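Local atomic coordinates of serine-threonine phosphatase 2C (Toxoplasma gondii, PDB entry 2I44), a protein that probably removes phosphate from phosphoserine and phosphothreonine in other proteins, as a metal-dependent phosphatase of the PP2C family, and binds calcium ions here. Residues 24-29 with 314-319; 34-39 with 310-315; 58-63 with 137-142; 266-271 with 297-302. All blocks are in the same frame, centred on the assembly; numbering follows the deposited sequence.

Contact 1. Residues 24-29 with 314-319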
# COMPACT_ATOMS: atom_id res chain seq x y z
N ALA A 24 10.50 -13.01 -4.34
CA ALA A 24 10.03 -11.66 -4.55
C ALA A 24 10.83 -10.89 -5.57
O ALA A 24 12.00 -11.18 -5.82
CB ALA A 24 10.01 -10.90 -3.23
N ALA A 25 10.18 -9.89 -6.15
CA ALA A 25 10.80 -9.03 -7.14
C ALA A 25 10.15 -7.66 -7.00
O ALA A 25 8.98 -7.56 -6.65
CB ALA A 25 10.56 -9.58 -8.54
N ILE A 26 10.92 -6.61 -7.24
CA ILE A 26 10.39 -5.26 -7.14
C ILE A 26 10.99 -4.43 -8.25
O ILE A 26 12.20 -4.44 -8.45
CB ILE A 26 10.78 -4.59 -5.79
CG1 ILE A 26 10.48 -5.52 -4.62
CG2 ILE A 26 10.01 -3.28 -5.62
CD1 ILE A 26 11.00 -5.00 -3.29
N PHE A 27 10.14 -3.71 -8.98
CA PHE A 27 10.60 -2.86 -10.07
C PHE A 27 9.80 -1.57 -10.07
O PHE A 27 8.60 -1.58 -9.80
CB PHE A 27 10.44 -3.57 -11.42
CG PHE A 27 11.21 -2.90 -12.53
CD1 PHE A 27 12.57 -3.15 -12.70
CD2 PHE A 27 10.58 -2.01 -13.39
CE1 PHE A 27 13.30 -2.51 -13.71
CE2 PHE A 27 11.29 -1.37 -14.41
CZ PHE A 27 12.66 -1.62 -14.57
N THR A 28 10.46 -0.47 -10.39
CA THR A 28 9.79 0.82 -10.43
C THR A 28 10.29 1.63 -11.63
O THR A 28 11.37 1.37 -12.16
CB THR A 28 10.06 1.63 -9.13
OG1 THR A 28 9.26 2.81 -9.13
CG2 THR A 28 11.55 2.01 -9.03
N ASP A 29 9.50 2.60 -12.05
CA ASP A 29 9.87 3.44 -13.18
C ASP A 29 9.20 4.79 -13.00
O ASP A 29 8.07 4.87 -12.55
CB ASP A 29 9.45 2.80 -14.50
CG ASP A 29 10.11 3.44 -15.70
OD1 ASP A 29 9.84 4.63 -15.97
OD2 ASP A 29 10.92 2.76 -16.36
N THR A 314 5.08 1.28 -9.99
CA THR A 314 5.83 0.42 -9.09
C THR A 314 5.07 -0.87 -8.88
O THR A 314 3.87 -0.87 -8.62
CB THR A 314 6.05 1.11 -7.73
OG1 THR A 314 6.91 2.24 -7.90
CG2 THR A 314 6.68 0.15 -6.72
N ALA A 315 5.79 -1.98 -9.00
CA ALA A 315 5.19 -3.29 -8.82
C ALA A 315 6.10 -4.17 -7.96
O ALA A 315 7.32 -4.19 -8.14
CB ALA A 315 4.94 -3.95 -10.17
N MSE A 316 5.50 -4.87 -7.01
CA MSE A 316 6.22 -5.77 -6.12
C MSE A 316 5.47 -7.09 -6.24
O MSE A 316 4.29 -7.16 -5.92
CB MSE A 316 6.17 -5.25 -4.67
CG MSE A 316 6.94 -6.10 -3.65
SE MSE A 316 6.78 -5.43 -1.82
CE MSE A 316 8.13 -4.06 -1.90
N THR A 317 6.16 -8.12 -6.73
CA THR A 317 5.55 -9.43 -6.90
C THR A 317 6.04 -10.43 -5.85
O THR A 317 7.23 -10.53 -5.59
CB THR A 317 5.84 -10.00 -8.31
OG1 THR A 317 7.24 -9.90 -8.59
CG2 THR A 317 5.05 -9.24 -9.36
N VAL A 318 5.11 -11.16 -5.26
CA VAL A 318 5.44 -12.15 -4.24
C VAL A 318 4.82 -13.50 -4.60
O VAL A 318 3.60 -13.62 -4.70
CB VAL A 318 4.91 -11.71 -2.85
CG1 VAL A 318 5.31 -12.72 -1.79
CG2 VAL A 318 5.45 -10.32 -2.50
N PHE A 319 5.66 -14.50 -4.80
CA PHE A 319 5.17 -15.83 -5.15
C PHE A 319 5.34 -16.75 -3.95
O PHE A 319 6.46 -17.00 -3.50
CB PHE A 319 5.94 -16.39 -6.35
CG PHE A 319 5.71 -15.63 -7.63
CD1 PHE A 319 4.70 -16.01 -8.51
CD2 PHE A 319 6.49 -14.52 -7.95
CE1 PHE A 319 4.46 -15.30 -9.68
CE2 PHE A 319 6.26 -13.80 -9.12
CZ PHE A 319 5.25 -14.19 -9.99
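Four backbone hydrogen bonds tie A25 and F27 to T317 and A315, joining 24-29 to 314-319 as antiparallel neighbours at an angle of 173°. A25 and T317 exchange N-H and C=O both ways, and F27 and A315 do the same two residues on. The second pair is the straighter: A315 N reaches F27 O at 2.9 Å with 172° at the hydrogen. At the non-hydrogen-bonded positions CA-H groups turn to the same carbonyls, as M316 CA does to A25 O at 3.3 Å.

The apolar contact belongs to the face that carries I26 and M316, whose side chains run alongside each other in the same direction. With CG anti to the backbone N (chi1 -178°) and a bend at chi3, selenomethionine M316 lays its CE against I26 CD1 at 3.3 Å, tighter than usual for two carbons. Long flexible and branched chains suit this face, because strands 38-43 and 53-62 pack on it through F40, L42, F56 and V58.

On the other face A25 CB comes to 3.3 Å from T317 OG1. The small T317 suits the approach of P291 and L295 of helix 291-305, while F27 leans on V296 of the same helix.

The polar contact is hydroxyl to hydroxyl: T28 OG1 and T314 OG1 stand 2.7 Å apart. T28 OG1 also bonds to I313 O, and T314 OG1 to D38 OD2.

The chemistry thus changes along the ladder, from a greasy seam between the two sheets of the PP2C sandwich at I26 and M316 to a hydroxyl network at T28 and T314, the end that leads toward the calcium site.

Contact 2. Residues 34-39 with 310-315. With CA (calcium ion), chain D.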
# COMPACT_ATOMS: atom_id res chain seq x y z
N LYS A 34 7.58 14.30 -13.80
CA LYS A 34 8.81 15.04 -13.55
C LYS A 34 9.52 14.56 -12.28
O LYS A 34 10.70 14.82 -12.09
CB LYS A 34 8.51 16.54 -13.44
CG LYS A 34 7.55 16.90 -12.33
CD LYS A 34 7.19 18.37 -12.38
CE LYS A 34 7.88 19.18 -11.29
NZ LYS A 34 7.46 20.61 -11.39
N HIS A 35 8.79 13.84 -11.43
CA HIS A 35 9.34 13.33 -10.18
C HIS A 35 8.99 11.86 -9.98
O HIS A 35 8.00 11.38 -10.50
CB HIS A 35 8.76 14.09 -8.99
CG HIS A 35 9.18 15.52 -8.90
ND1 HIS A 35 8.52 16.42 -8.09
CD2 HIS A 35 10.21 16.19 -9.46
CE1 HIS A 35 9.13 17.59 -8.16
NE2 HIS A 35 10.16 17.48 -8.98
N GLN A 36 9.81 11.16 -9.20
CA GLN A 36 9.54 9.77 -8.87
C GLN A 36 9.05 9.83 -7.43
O GLN A 36 9.84 9.99 -6.50
CB GLN A 36 10.82 8.93 -8.96
CG GLN A 36 10.68 7.49 -8.44
CD GLN A 36 9.48 6.75 -9.01
OE1 GLN A 36 8.33 7.04 -8.66
NE2 GLN A 36 9.73 5.80 -9.90
N GLU A 37 7.73 9.71 -7.25
CA GLU A 37 7.16 9.81 -5.92
C GLU A 37 6.65 8.49 -5.35
O GLU A 37 6.00 8.47 -4.30
CB GLU A 37 6.06 10.87 -5.92
CG GLU A 37 6.50 12.14 -6.63
CD GLU A 37 5.63 13.35 -6.34
OE1 GLU A 37 4.38 13.20 -6.32
OE2 GLU A 37 6.19 14.45 -6.15
N ASP A 38 6.94 7.39 -6.04
CA ASP A 38 6.55 6.07 -5.58
C ASP A 38 7.69 5.58 -4.68
O ASP A 38 8.87 5.86 -4.95
CB ASP A 38 6.43 5.08 -6.75
CG ASP A 38 5.04 5.04 -7.36
OD1 ASP A 38 4.18 5.89 -7.01
OD2 ASP A 38 4.81 4.14 -8.20
N ARG A 39 7.35 4.86 -3.62
CA ARG A 39 8.33 4.30 -2.71
C ARG A 39 7.88 2.90 -2.31
O ARG A 39 6.74 2.51 -2.58
CB ARG A 39 8.49 5.20 -1.48
CG ARG A 39 9.16 6.55 -1.77
CD ARG A 39 10.61 6.36 -2.21
NE ARG A 39 11.32 7.63 -2.36
CZ ARG A 39 11.16 8.48 -3.37
NH1 ARG A 39 10.31 8.21 -4.36
NH2 ARG A 39 11.84 9.62 -3.39
N ALA A 310 2.85 8.19 -19.13
CA ALA A 310 2.73 7.25 -18.01
C ALA A 310 3.00 7.84 -16.63
O ALA A 310 3.85 8.71 -16.46
CB ALA A 310 3.64 6.04 -18.25
N ASP A 311 2.26 7.35 -15.64
CA ASP A 311 2.43 7.80 -14.26
C ASP A 311 3.61 7.03 -13.66
O ASP A 311 4.16 6.15 -14.31
CB ASP A 311 1.15 7.48 -13.48
CG ASP A 311 1.24 7.89 -12.03
OD1 ASP A 311 2.02 8.81 -11.71
OD2 ASP A 311 0.51 7.29 -11.20
N ASN A 312 4.03 7.38 -12.44
CA ASN A 312 5.10 6.60 -11.82
C ASN A 312 4.47 5.21 -11.72
O ASN A 312 3.26 5.10 -11.49
CB ASN A 312 5.42 7.07 -10.38
CG ASN A 312 6.09 8.43 -10.32
OD1 ASN A 312 6.76 8.86 -11.26
ND2 ASN A 312 5.94 9.09 -9.18
N ILE A 313 5.26 4.16 -11.91
CA ILE A 313 4.75 2.80 -11.83
C ILE A 313 5.67 1.96 -10.96
O ILE A 313 6.88 1.94 -11.16
CB ILE A 313 4.68 2.13 -13.23
CG1 ILE A 313 3.99 3.05 -14.23
CG2 ILE A 313 3.90 0.81 -13.12
CD1 ILE A 313 4.00 2.53 -15.66
N THR A 314 5.08 1.28 -9.99
CA THR A 314 5.83 0.42 -9.09
C THR A 314 5.07 -0.87 -8.88
O THR A 314 3.87 -0.87 -8.62
CB THR A 314 6.05 1.11 -7.73
OG1 THR A 314 6.91 2.24 -7.90
CG2 THR A 314 6.68 0.15 -6.72
N ALA A 315 5.79 -1.98 -9.00
CA ALA A 315 5.19 -3.29 -8.82
C ALA A 315 6.10 -4.17 -7.96
O ALA A 315 7.32 -4.19 -8.14
CB ALA A 315 4.94 -3.95 -10.17
CA CA D . 0.23 7.34 -8.91
O HOH W 1 1.99 5.83 -9.00
O HOH W 2 1.46 9.03 -8.94
O HOH W 3 -1.40 8.27 -8.44
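At the metal-bearing end of the PP2C sandwich, D38 and N312 meet where strand 38-43 of one sheet starts beside strand 313-320 of the other. D38 reaches across to T314, whose OG1 donates to D38 OD2 at 2.8 Å; the hydroxyl arrives on the anti side of the carboxylate, 15° out of its plane. T265 OG1 also bonds to OD2, and T28 is a further partner of T314. The other oxygen, D38 OD1, accepts from a calcium-bound water at 3.0 Å, and that water also donates to N312 O. A carboxylate suits this place because its two oxygens can serve the hydroxyls and the metal water at once.

N312 brings its flat amide up against the loop 35-37. Its CG lies anti to the carbonyl carbon (chi1 -70°) and 3.1 Å from Q36 OE1, the two amide planes being 52° apart. Q36 OE1 in turn accepts from D38 N at 3.0 Å, a bond within the segment that would help to fix the backbone at D38.

Next to N312, D311 binds one of the two calcium ions through OD2 at 2.3 Å, while its OD1 accepts from a second metal water at 2.8 Å. D60 and D266 supply the other protein ligands of that ion. First-shell aspartates backed by a second-shell aspartate that orients a metal water are characteristic of the two-metal centre of PP2C phosphatases.

Contact 3. Residues 58-63 with 137-142. With CA (calcium ion), chain E; CA (calcium ion), chain D.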
# COMPACT_ATOMS: atom_id res chain seq x y z
N VAL A 58 4.16 -0.76 -0.42
CA VAL A 58 4.37 0.09 -1.58
C VAL A 58 3.64 1.39 -1.28
O VAL A 58 2.53 1.38 -0.74
CB VAL A 58 3.80 -0.57 -2.86
CG1 VAL A 58 3.89 0.40 -4.04
CG2 VAL A 58 4.58 -1.84 -3.18
N PHE A 59 4.25 2.52 -1.64
CA PHE A 59 3.65 3.82 -1.33
C PHE A 59 3.61 4.80 -2.48
O PHE A 59 4.66 5.15 -3.04
CB PHE A 59 4.41 4.44 -0.15
CG PHE A 59 4.70 3.46 0.96
CD1 PHE A 59 3.72 3.15 1.90
CD2 PHE A 59 5.93 2.82 1.03
CE1 PHE A 59 3.97 2.22 2.90
CE2 PHE A 59 6.19 1.88 2.02
CZ PHE A 59 5.20 1.58 2.96
N ASP A 60 2.42 5.26 -2.84
CA ASP A 60 2.27 6.23 -3.93
C ASP A 60 2.18 7.64 -3.34
O ASP A 60 1.13 8.06 -2.85
CB ASP A 60 1.00 5.93 -4.76
CG ASP A 60 0.89 6.80 -6.02
OD1 ASP A 60 1.69 7.76 -6.17
OD2 ASP A 60 -0.01 6.53 -6.85
N GLY A 61 3.28 8.37 -3.40
CA GLY A 61 3.29 9.72 -2.88
C GLY A 61 2.71 10.73 -3.86
O GLY A 61 2.62 10.46 -5.06
N THR A 62 2.30 11.88 -3.34
CA THR A 62 1.75 12.95 -4.16
C THR A 62 2.04 14.28 -3.46
O THR A 62 2.07 14.35 -2.23
CB THR A 62 0.23 12.78 -4.37
OG1 THR A 62 -0.27 13.88 -5.15
CG2 THR A 62 -0.49 12.75 -3.05
N VAL A 63 2.24 15.33 -4.26
CA VAL A 63 2.58 16.66 -3.77
C VAL A 63 3.97 16.53 -3.14
O VAL A 63 4.16 16.78 -1.95
CB VAL A 63 1.58 17.19 -2.70
CG1 VAL A 63 1.88 18.65 -2.41
CG2 VAL A 63 0.14 17.03 -3.19
N SER A 137 1.48 13.90 0.89
CA SER A 137 0.71 12.72 1.26
C SER A 137 1.19 11.47 0.53
O SER A 137 2.05 11.54 -0.36
CB SER A 137 -0.77 12.92 0.93
OG SER A 137 -1.29 14.10 1.51
N SER A 138 0.63 10.33 0.89
CA SER A 138 0.97 9.07 0.26
C SER A 138 -0.08 7.99 0.51
O SER A 138 -0.69 7.94 1.59
CB SER A 138 2.34 8.56 0.76
OG SER A 138 2.70 7.32 0.17
N THR A 139 -0.32 7.16 -0.49
CA THR A 139 -1.26 6.06 -0.32
C THR A 139 -0.40 4.98 0.31
O THR A 139 0.81 5.15 0.51
CB THR A 139 -1.72 5.47 -1.64
OG1 THR A 139 -0.59 4.86 -2.28
CG2 THR A 139 -2.33 6.52 -2.55
N SER A 140 -1.02 3.85 0.61
CA SER A 140 -0.31 2.73 1.17
C SER A 140 -1.07 1.42 1.01
O SER A 140 -2.28 1.36 1.18
CB SER A 140 -0.03 2.97 2.66
OG SER A 140 0.46 1.79 3.28
N VAL A 141 -0.32 0.38 0.63
CA VAL A 141 -0.84 -0.98 0.55
C VAL A 141 0.26 -1.75 1.23
O VAL A 141 1.42 -1.69 0.80
CB VAL A 141 -0.99 -1.53 -0.89
CG1 VAL A 141 -2.23 -0.98 -1.53
CG2 VAL A 141 0.25 -1.23 -1.71
N THR A 142 -0.08 -2.44 2.31
CA THR A 142 0.92 -3.22 3.03
C THR A 142 0.43 -4.64 3.24
O THR A 142 -0.77 -4.90 3.21
CB THR A 142 1.24 -2.59 4.41
OG1 THR A 142 0.04 -2.52 5.19
CG2 THR A 142 1.85 -1.21 4.24
CA CA E . 2.03 9.75 -7.06
CA CA D . 0.23 7.34 -8.91
O HOH W 1 1.99 5.83 -9.00
O HOH W 2 1.46 9.03 -8.94
O HOH W 3 -1.40 8.27 -8.44
O HOH W 4 -0.22 10.30 -6.90
O HOH W 5 3.13 11.60 -7.78
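V58 and V141 form a hydrogen-bonded pair at one end of two antiparallel strands, and T62 with S137 forms another at the far end; the axes of 58-62 and 140-142 lie 179° apart. Between them the ladder is interrupted at T139. T139 N still donates to D60 O at 2.9 Å, but the return bond comes from D60 N to the side-chain T139 OG1 at 3.1 Å, with 147° at the hydrogen. With chi1 at 65°, T139 OG1 lies within reach of D60 N and takes the place of a backbone carbonyl as acceptor; S158 OG is its other partner. A threonine therefore bridges the break in strand 137-146.

This irregular stretch adjoins the two-calcium centre of the PP2C fold. D60, with CG anti to its backbone N, spans both ions: OD1 binds one at 2.2 Å and OD2 the other, also at 2.2 Å. G61 offers its carbonyl O to the ion held by OD1, and its CA approaches S138 CA within 4.0 Å in a close non-hydrogen-bonded pair, where a residue without a side chain is easily fitted.

On the side of F59, the ring presents its edge to S140, CE1 lying 3.6 Å from S140 OG, which bonds with Y117. V71 and K72 of helix 66-80 also touch this ring, whereas V58 packs against V141 CG2 and, toward the other sheet, against T314 and M316.

Contact 4. Residues 266-271 with 297-302. With CA (calcium ion), chain D.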
# COMPACT_ATOMS: atom_id res chain seq x y z
N ASP A 266 -1.31 2.90 -8.48
CA ASP A 266 -2.30 3.07 -9.54
C ASP A 266 -1.62 3.26 -10.88
O ASP A 266 -2.26 3.20 -11.93
CB ASP A 266 -3.26 4.23 -9.23
CG ASP A 266 -2.56 5.59 -9.15
OD1 ASP A 266 -1.33 5.67 -9.34
OD2 ASP A 266 -3.26 6.59 -8.87
N GLY A 267 -0.31 3.50 -10.84
CA GLY A 267 0.45 3.66 -12.06
C GLY A 267 0.33 2.38 -12.87
O GLY A 267 0.50 2.37 -14.10
N LEU A 268 0.05 1.28 -12.17
CA LEU A 268 -0.14 -0.02 -12.81
C LEU A 268 -1.63 -0.34 -13.00
O LEU A 268 -2.06 -0.74 -14.08
CB LEU A 268 0.49 -1.14 -11.98
CG LEU A 268 0.05 -2.54 -12.45
CD1 LEU A 268 0.63 -2.83 -13.84
CD2 LEU A 268 0.51 -3.60 -11.46
N TRP A 269 -2.41 -0.15 -11.94
CA TRP A 269 -3.83 -0.47 -11.97
C TRP A 269 -4.72 0.40 -12.85
O TRP A 269 -5.76 -0.06 -13.31
CB TRP A 269 -4.36 -0.50 -10.53
CG TRP A 269 -3.56 -1.44 -9.66
CD1 TRP A 269 -2.98 -1.15 -8.45
CD2 TRP A 269 -3.28 -2.82 -9.92
NE1 TRP A 269 -2.36 -2.26 -7.95
CE2 TRP A 269 -2.52 -3.30 -8.83
CE3 TRP A 269 -3.59 -3.69 -10.98
CZ2 TRP A 269 -2.07 -4.63 -8.76
CZ3 TRP A 269 -3.13 -5.02 -10.91
CH2 TRP A 269 -2.39 -5.47 -9.81
N ASP A 270 -4.35 1.64 -13.08
CA ASP A 270 -5.19 2.47 -13.94
C ASP A 270 -5.18 1.88 -15.35
O ASP A 270 -6.08 2.15 -16.15
CB ASP A 270 -4.69 3.92 -13.96
CG ASP A 270 -5.02 4.66 -12.66
OD1 ASP A 270 -5.93 4.21 -11.93
OD2 ASP A 270 -4.38 5.70 -12.38
N VAL A 271 -4.19 1.05 -15.64
CA VAL A 271 -4.09 0.42 -16.95
C VAL A 271 -4.46 -1.06 -16.97
O VAL A 271 -5.24 -1.51 -17.82
CB VAL A 271 -2.67 0.57 -17.53
CG1 VAL A 271 -2.62 -0.04 -18.91
CG2 VAL A 271 -2.27 2.04 -17.57
N GLU A 297 7.18 -2.82 -17.50
CA GLU A 297 7.47 -2.60 -18.91
C GLU A 297 6.25 -2.81 -19.81
O GLU A 297 6.05 -2.07 -20.77
CB GLU A 297 8.64 -3.50 -19.35
CG GLU A 297 9.87 -3.32 -18.46
CD GLU A 297 11.15 -3.87 -19.07
OE1 GLU A 297 11.12 -4.98 -19.63
OE2 GLU A 297 12.20 -3.19 -18.96
N MSE A 298 5.43 -3.81 -19.48
CA MSE A 298 4.21 -4.10 -20.24
C MSE A 298 3.25 -2.91 -20.15
O MSE A 298 2.61 -2.54 -21.13
CB MSE A 298 3.51 -5.34 -19.68
CG MSE A 298 4.24 -6.66 -19.89
SE MSE A 298 4.02 -7.36 -21.66
CE MSE A 298 2.54 -8.55 -21.34
N THR A 299 3.15 -2.34 -18.95
CA THR A 299 2.28 -1.19 -18.70
C THR A 299 2.76 0.02 -19.48
O THR A 299 1.96 0.74 -20.08
CB THR A 299 2.24 -0.85 -17.20
OG1 THR A 299 1.64 -1.94 -16.49
CG2 THR A 299 1.44 0.42 -16.94
N LEU A 300 4.07 0.25 -19.47
CA LEU A 300 4.66 1.38 -20.18
C LEU A 300 4.47 1.25 -21.70
O LEU A 300 4.20 2.24 -22.38
CB LEU A 300 6.15 1.49 -19.84
CG LEU A 300 6.47 2.01 -18.44
CD1 LEU A 300 7.95 1.81 -18.11
CD2 LEU A 300 6.11 3.48 -18.36
N ALA A 301 4.60 0.04 -22.22
CA ALA A 301 4.42 -0.20 -23.64
C ALA A 301 2.98 0.13 -24.04
O ALA A 301 2.75 0.79 -25.05
CB ALA A 301 4.74 -1.65 -23.98
N GLU A 302 2.03 -0.32 -23.24
CA GLU A 302 0.62 -0.07 -23.51
C GLU A 302 0.31 1.42 -23.49
O GLU A 302 -0.44 1.92 -24.33
CB GLU A 302 -0.25 -0.78 -22.47
CG GLU A 302 -1.75 -0.57 -22.65
CD GLU A 302 -2.24 -0.99 -24.03
OE1 GLU A 302 -1.68 -1.94 -24.61
OE2 GLU A 302 -3.20 -0.36 -24.54
CA CA D . 0.23 7.34 -8.91
O HOH W 3 -1.40 8.27 -8.44
O HOH W 1 1.99 5.83 -9.00
O HOH W 2 1.46 9.03 -8.94
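L268 turns CG anti to its backbone N (chi1 167°), and chi2 of 68° carries one methyl, CD1, to T299 OG1, 3.0 Å away. The two side chains cross at about a right angle. T299 has OG1 anti to its carbonyl carbon (chi1 -65°) and beside its backbone N; there the hydroxyl bonds to L295 O, one turn earlier in its own helix. That internal bond lets a threonine serve in an apolar seam, for its polar group is already satisfied.

The other branch of T299, CG2, is the methyl directed at 266-271. It lies 3.6 Å from G267 O and 4.1 Å from V271 CG2. V271, branched at CB, straddles T299 and E302, since its second methyl, CG1, meets E302 CG at 3.9 Å. Only the aliphatic part of E302 takes part; its carboxylate makes a salt bridge with R306. No hydrogen bond joins the two segments, and the contact is thin van der Waals packing, mostly of methyl groups.

At the start of the short helix, D266 faces the other way and binds calcium through OD1 at 2.3 Å, while OD2 accepts from a water on the same ion at 2.5 Å. The helix 266-269 thus lies between the metal site and helix 291-305, with I313 of strand 313-320 touching both L268 and T299, and M272, in the following loop, reaching T299 and E302.

Contacts 1 and 3 are buried strand pairings, one in each sheet of the sandwich, and V58 of contact 3 packs on T314 and M316 of contact 1. Contact 2, only partly buried, joins the two sheets at their metal-bearing end; it shares T314 and A315 with contact 1 and probably bonds through E37 and R39 to strand 53-62. Contact 4 is buried but small, set outside the sheet of contact 1 with I313 against T299. Backbone bonding dominates contacts 1 and 3, polar side chains and water contact 2, and methyl packing contact 4. Contacts 2, 3 and 4 each send one aspartate to the same calcium, whereas contact 1 sends none.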